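Long-range contacts in DltD domain-containing protein (Beauveria bassiana, PDB 7D78), which probably acts as a thioesterase-type polyketide cyclase that releases a polyketide chain as a medium-ring lactone: residues P97-I101 and K233-T238; S134-T138 and P158-F162. All blocks are in the same frame, centred on the assembly; numbering follows the deposited sequence. Where two conformers were deposited one is given.

Interaction 1: P97-I101 and K233-T238; sequences PKNLI and KIALQT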
loop_
_atom_site.group_PDB
_atom_site.type_symbol
_atom_site.label_atom_id
_atom_site.label_comp_id
_atom_site.label_asym_id
_atom_site.label_seq_id
_atom_site.Cartn_x
_atom_site.Cartn_y
_atom_site.Cartn_z
ATOM N N PRO A 97 -13.774 6.017 -5.814
ATOM C CA PRO A 97 -14.997 6.366 -5.077
ATOM C C PRO A 97 -14.799 7.436 -3.997
ATOM O O PRO A 97 -13.686 7.644 -3.510
ATOM C CB PRO A 97 -15.433 5.029 -4.438
ATOM C CG PRO A 97 -14.302 4.119 -4.559
ATOM C CD PRO A 97 -13.433 4.588 -5.700
ATOM N N LYS A 98 -15.889 8.123 -3.664
ATOM C CA LYS A 98 -15.834 9.238 -2.731
ATOM C C LYS A 98 -15.512 8.747 -1.323
ATOM O O LYS A 98 -15.971 7.683 -0.904
ATOM C CB LYS A 98 -17.165 9.993 -2.749
ATOM C CG LYS A 98 -17.488 10.602 -4.121
ATOM C CD LYS A 98 -16.578 11.767 -4.396
ATOM C CE LYS A 98 -16.503 12.087 -5.895
ATOM N NZ LYS A 98 -15.536 13.196 -6.120
ATOM N N ASN A 99 -14.698 9.527 -0.608
ATOM C CA ASN A 99 -14.312 9.235 0.776
ATOM C C ASN A 99 -13.771 7.821 0.930
ATOM O O ASN A 99 -14.063 7.125 1.907
ATOM C CB ASN A 99 -15.478 9.479 1.734
ATOM C CG ASN A 99 -16.091 10.839 1.529
ATOM O OD1 ASN A 99 -17.014 10.998 0.725
ATOM N ND2 ASN A 99 -15.546 11.850 2.217
ATOM N N LEU A 100 -12.965 7.399 -0.040
ATOM C CA LEU A 100 -12.166 6.183 0.072
ATOM C C LEU A 100 -10.771 6.636 0.490
ATOM O O LEU A 100 -10.007 7.155 -0.325
ATOM C CB LEU A 100 -12.163 5.404 -1.240
ATOM C CG LEU A 100 -11.225 4.183 -1.370
ATOM C CD1 LEU A 100 -11.060 3.430 -0.075
ATOM C CD2 LEU A 100 -11.734 3.227 -2.442
ATOM N N ILE A 101 -10.425 6.435 1.752
ATOM C CA ILE A 101 -9.201 7.013 2.300
ATOM C C ILE A 101 -8.073 5.995 2.161
ATOM O O ILE A 101 -8.014 5.006 2.898
ATOM C CB ILE A 101 -9.399 7.457 3.750
ATOM C CG1 ILE A 101 -10.314 8.684 3.778
ATOM C CG2 ILE A 101 -8.067 7.784 4.400
ATOM C CD1 ILE A 101 -11.020 8.880 5.077
ATOM N N LYS A 233 -19.118 10.310 6.042
ATOM C CA LYS A 233 -19.174 8.915 5.633
ATOM C C LYS A 233 -17.854 8.562 4.971
ATOM O O LYS A 233 -17.194 9.432 4.402
ATOM C CB LYS A 233 -20.338 8.650 4.662
ATOM C CG LYS A 233 -20.288 9.497 3.375
ATOM C CD LYS A 233 -21.444 9.164 2.408
ATOM C CE LYS A 233 -21.320 9.970 1.101
ATOM N NZ LYS A 233 -22.389 9.640 0.099
ATOM N N ILE A 234 -17.466 7.280 5.068
ATOM C CA ILE A 234 -16.320 6.764 4.329
ATOM C C ILE A 234 -16.734 5.496 3.597
ATOM O O ILE A 234 -17.683 4.808 3.982
ATOM C CB ILE A 234 -15.102 6.465 5.237
ATOM C CG1 ILE A 234 -15.491 5.445 6.332
ATOM C CG2 ILE A 234 -14.542 7.755 5.826
ATOM C CD1 ILE A 234 -14.304 4.852 7.091
ATOM N N ALA A 235 -15.997 5.183 2.536
ATOM C CA ALA A 235 -16.113 3.868 1.922
ATOM C C ALA A 235 -15.539 2.812 2.859
ATOM O O ALA A 235 -14.435 2.980 3.390
ATOM C CB ALA A 235 -15.373 3.833 0.584
ATOM N N LEU A 236 -16.283 1.720 3.063
ATOM C CA LEU A 236 -15.760 0.608 3.855
ATOM C C LEU A 236 -14.395 0.136 3.352
ATOM O O LEU A 236 -13.543 -0.277 4.155
ATOM C CB LEU A 236 -16.758 -0.559 3.848
ATOM C CG LEU A 236 -16.440 -1.734 4.784
ATOM C CD1 LEU A 236 -16.930 -1.456 6.236
ATOM C CD2 LEU A 236 -17.060 -3.015 4.244
ATOM N N GLN A 237 -14.155 0.203 2.036
ATOM C CA GLN A 237 -12.884 -0.281 1.495
ATOM C C GLN A 237 -11.686 0.486 2.034
ATOM O O GLN A 237 -10.551 0.016 1.881
ATOM C CB GLN A 237 -12.893 -0.218 -0.033
ATOM C CG GLN A 237 -13.778 -1.288 -0.684
ATOM C CD GLN A 237 -13.407 -2.712 -0.250
ATOM O OE1 GLN A 237 -12.229 -3.037 -0.094
ATOM N NE2 GLN A 237 -14.421 -3.562 -0.063
ATOM N N THR A 238 -11.908 1.659 2.638
ATOM C CA THR A 238 -10.887 2.354 3.420
ATOM C C THR A 238 -10.181 1.368 4.333
ATOM O O THR A 238 -8.951 1.375 4.441
ATOM C CB THR A 238 -11.510 3.473 4.263
ATOM O OG1 THR A 238 -12.116 4.444 3.405
ATOM C CG2 THR A 238 -10.455 4.146 5.173
#
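Thr238 OG1 both accepts and donates: it takes the backbone N-H of Ile101 (Ile101 N to Thr238 OG1 3.1 Å, nearly straight at 171°) and donates to Ala235 O at 2.7 Å, in the plane of that carbonyl. Ala235 O also takes the backbone N-H of Thr238, closing a type I turn. With chi1 at -62° the hydroxyl sits beside the residue's own N, facing Ile101, while CG2 packs on Ile101 CB. Replacing Thr238 by alanine is likely to leave the Ile101 N-H without this acceptor and Ala235 O without one of its two donors. The same Ala235 gives its N-H to Asn99 O at 2.8 Å, from above that carbonyl plane. The loop after strand 81-86 of the alpha/beta hydrolase core, bent in a type II turn from Pro97 to Leu100, thereby docks on short strand 234-235, itself paired with strand 190-191. Leu100 lays CB against Ala235 CB (4.0 Å) and CD1 over the turn's backbone. In one of its two modelled conformers, Ile101 meets Ile234 CG2 through CD1 at 3.8 Å, the side chains crossing at about a right angle. Asn99 packs CB on Lys233 O, its amide bonded to Arg231 and Asn61.

Interaction 2: S134-T138 and P158-F162; sequences SFGGT and PILSF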
loop_
_atom_site.group_PDB
_atom_site.type_symbol
_atom_site.label_atom_id
_atom_site.label_comp_id
_atom_site.label_asym_id
_atom_site.label_seq_id
_atom_site.Cartn_x
_atom_site.Cartn_y
_atom_site.Cartn_z
ATOM N N SER A 134 -3.147 14.406 12.959
ATOM C CA SER A 134 -3.836 13.131 13.175
ATOM C C SER A 134 -3.381 12.182 12.068
ATOM O O SER A 134 -2.166 12.098 11.817
ATOM C CB SER A 134 -5.339 13.385 13.255
ATOM O OG SER A 134 -6.049 12.185 13.512
ATOM N N PHE A 135 -4.293 11.460 11.412
ATOM C CA PHE A 135 -4.034 10.656 10.220
ATOM C C PHE A 135 -3.154 11.390 9.202
ATOM O O PHE A 135 -2.259 10.786 8.592
ATOM C CB PHE A 135 -5.392 10.270 9.606
ATOM C CG PHE A 135 -5.339 9.150 8.612
ATOM C CD1 PHE A 135 -5.418 7.834 9.034
ATOM C CD2 PHE A 135 -5.294 9.413 7.246
ATOM C CE1 PHE A 135 -5.400 6.789 8.116
ATOM C CE2 PHE A 135 -5.268 8.370 6.319
ATOM C CZ PHE A 135 -5.318 7.058 6.757
ATOM N N GLY A 136 -3.390 12.695 9.020
ATOM C CA GLY A 136 -2.616 13.459 8.054
ATOM C C GLY A 136 -1.155 13.644 8.432
ATOM O O GLY A 136 -0.300 13.812 7.554
ATOM N N GLY A 137 -0.847 13.657 9.730
ATOM C CA GLY A 137 0.552 13.684 10.132
ATOM C C GLY A 137 1.284 12.417 9.733
ATOM O O GLY A 137 2.437 12.462 9.288
ATOM N N THR A 138 0.614 11.269 9.872
ATOM C CA THR A 138 1.225 10.001 9.487
ATOM C C THR A 138 1.388 9.917 7.973
ATOM O O THR A 138 2.424 9.461 7.478
ATOM C CB THR A 138 0.372 8.848 10.025
ATOM O OG1 THR A 138 0.094 9.081 11.412
ATOM C CG2 THR A 138 1.085 7.505 9.878
ATOM N N PRO A 158 -0.067 12.194 15.529
ATOM C CA PRO A 158 -0.147 11.162 14.484
ATOM C C PRO A 158 -0.801 9.887 15.004
ATOM O O PRO A 158 -0.587 9.479 16.145
ATOM C CB PRO A 158 1.321 10.922 14.110
ATOM C CG PRO A 158 2.096 11.346 15.315
ATOM C CD PRO A 158 1.328 12.511 15.880
ATOM N N ILE A 159 -1.615 9.260 14.145
ATOM C CA ILE A 159 -2.231 7.968 14.424
ATOM C C ILE A 159 -1.423 6.891 13.707
ATOM O O ILE A 159 -1.209 6.970 12.491
ATOM C CB ILE A 159 -3.699 7.919 13.973
ATOM C CG1 ILE A 159 -4.581 8.845 14.810
ATOM C CG2 ILE A 159 -4.232 6.521 14.206
ATOM C CD1 ILE A 159 -6.046 8.875 14.317
ATOM N N LEU A 160 -1.003 5.860 14.447
ATOM C CA LEU A 160 -0.055 4.890 13.924
ATOM C C LEU A 160 -0.554 3.452 13.910
ATOM O O LEU A 160 0.176 2.566 13.439
ATOM C CB LEU A 160 1.255 4.967 14.719
ATOM C CG LEU A 160 1.928 6.338 14.683
ATOM C CD1 LEU A 160 2.953 6.441 15.811
ATOM C CD2 LEU A 160 2.594 6.558 13.333
ATOM N N SER A 161 -1.760 3.187 14.400
ATOM C CA SER A 161 -2.355 1.859 14.329
ATOM C C SER A 161 -3.863 2.031 14.200
ATOM O O SER A 161 -4.406 3.098 14.512
ATOM C CB SER A 161 -2.011 1.007 15.561
ATOM O OG SER A 161 -2.487 1.635 16.741
ATOM N N PHE A 162 -4.538 0.971 13.740
ATOM C CA PHE A 162 -5.939 1.110 13.337
ATOM C C PHE A 162 -6.827 -0.065 13.727
ATOM O O PHE A 162 -7.987 0.140 14.094
ATOM C CB PHE A 162 -5.999 1.352 11.826
ATOM C CG PHE A 162 -5.225 2.565 11.410
ATOM C CD1 PHE A 162 -5.792 3.831 11.529
ATOM C CD2 PHE A 162 -3.902 2.453 11.010
ATOM C CE1 PHE A 162 -5.073 4.970 11.203
ATOM C CE2 PHE A 162 -3.170 3.582 10.679
ATOM C CZ PHE A 162 -3.760 4.841 10.770
#
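Thr138 turns OG1 anti to its carbonyl carbon (chi1 -49°), which sets the hydroxyl against the 158-162 loop; Ile159, with CG1 anti to its carbonyl carbon (chi1 -68°) and the chain extended beyond it, brings CD1 to 3.4 Å from Ser134 OG. From the first turn of helix 135-146, Thr138 OG1 donates to Ile159 O at 2.7 Å, approaching from above the carbonyl plane. Thr138 OG1 also lies against Pro158 CB, and the methyl CG2 rests on Leu160 CD2 at 3.9 Å. Pro158 CA directs its hydrogen almost straight at Ser134 O, 3.5 Å from CA. The aromatic side of the contact is an oblique pair: Phe162 CE1 comes to the edge of the Phe135 ring, in its plane, 3.6 Å from Phe135 CE1, with the ring planes at 69°. Trp245 meets both rings, and Phe60 meets Phe135 edge-to-face. Ser134 sits at the sharp strand-to-helix turn in a GxSxG pattern, consistent with the nucleophile elbow of alpha/beta hydrolases; its positive phi is the strained backbone expected there. Its OG is hydrogen-bonded to His296 and to a glycerol, probably from the crystallisation liquor. Ile159 CD1 therefore places hydrocarbon beside the hydroxyl of a probable Ser-His-Asp triad, while the threonine bond satisfies a buried carbonyl and ties the loop after strand 150-156 to the helix that begins just after the serine.

How the interactions relate
From the N terminus, the chain first reaches 97-101, between strand 81-86 and helix 103-118. It then runs through strand 127-133 into 134-138, returns through helix 135-146, runs along the parallel strand 150-156 and closes the short loop of interaction 2 at 158-162. Only after helices 168-183 and 210-220 does 233-238 close interaction 1, so interaction 2 is nested inside the longer loop. Interaction 2 joins the segments that follow two neighbouring parallel strands, at their C-terminal ends; interaction 1 fastens the loop after strand 81-86 to the region carrying strands 190-191 and 234-235. Their centres lie about 17 Å apart, yet in one conformer Ile101 CG2 lies 3.4 Å from Phe135 CE2.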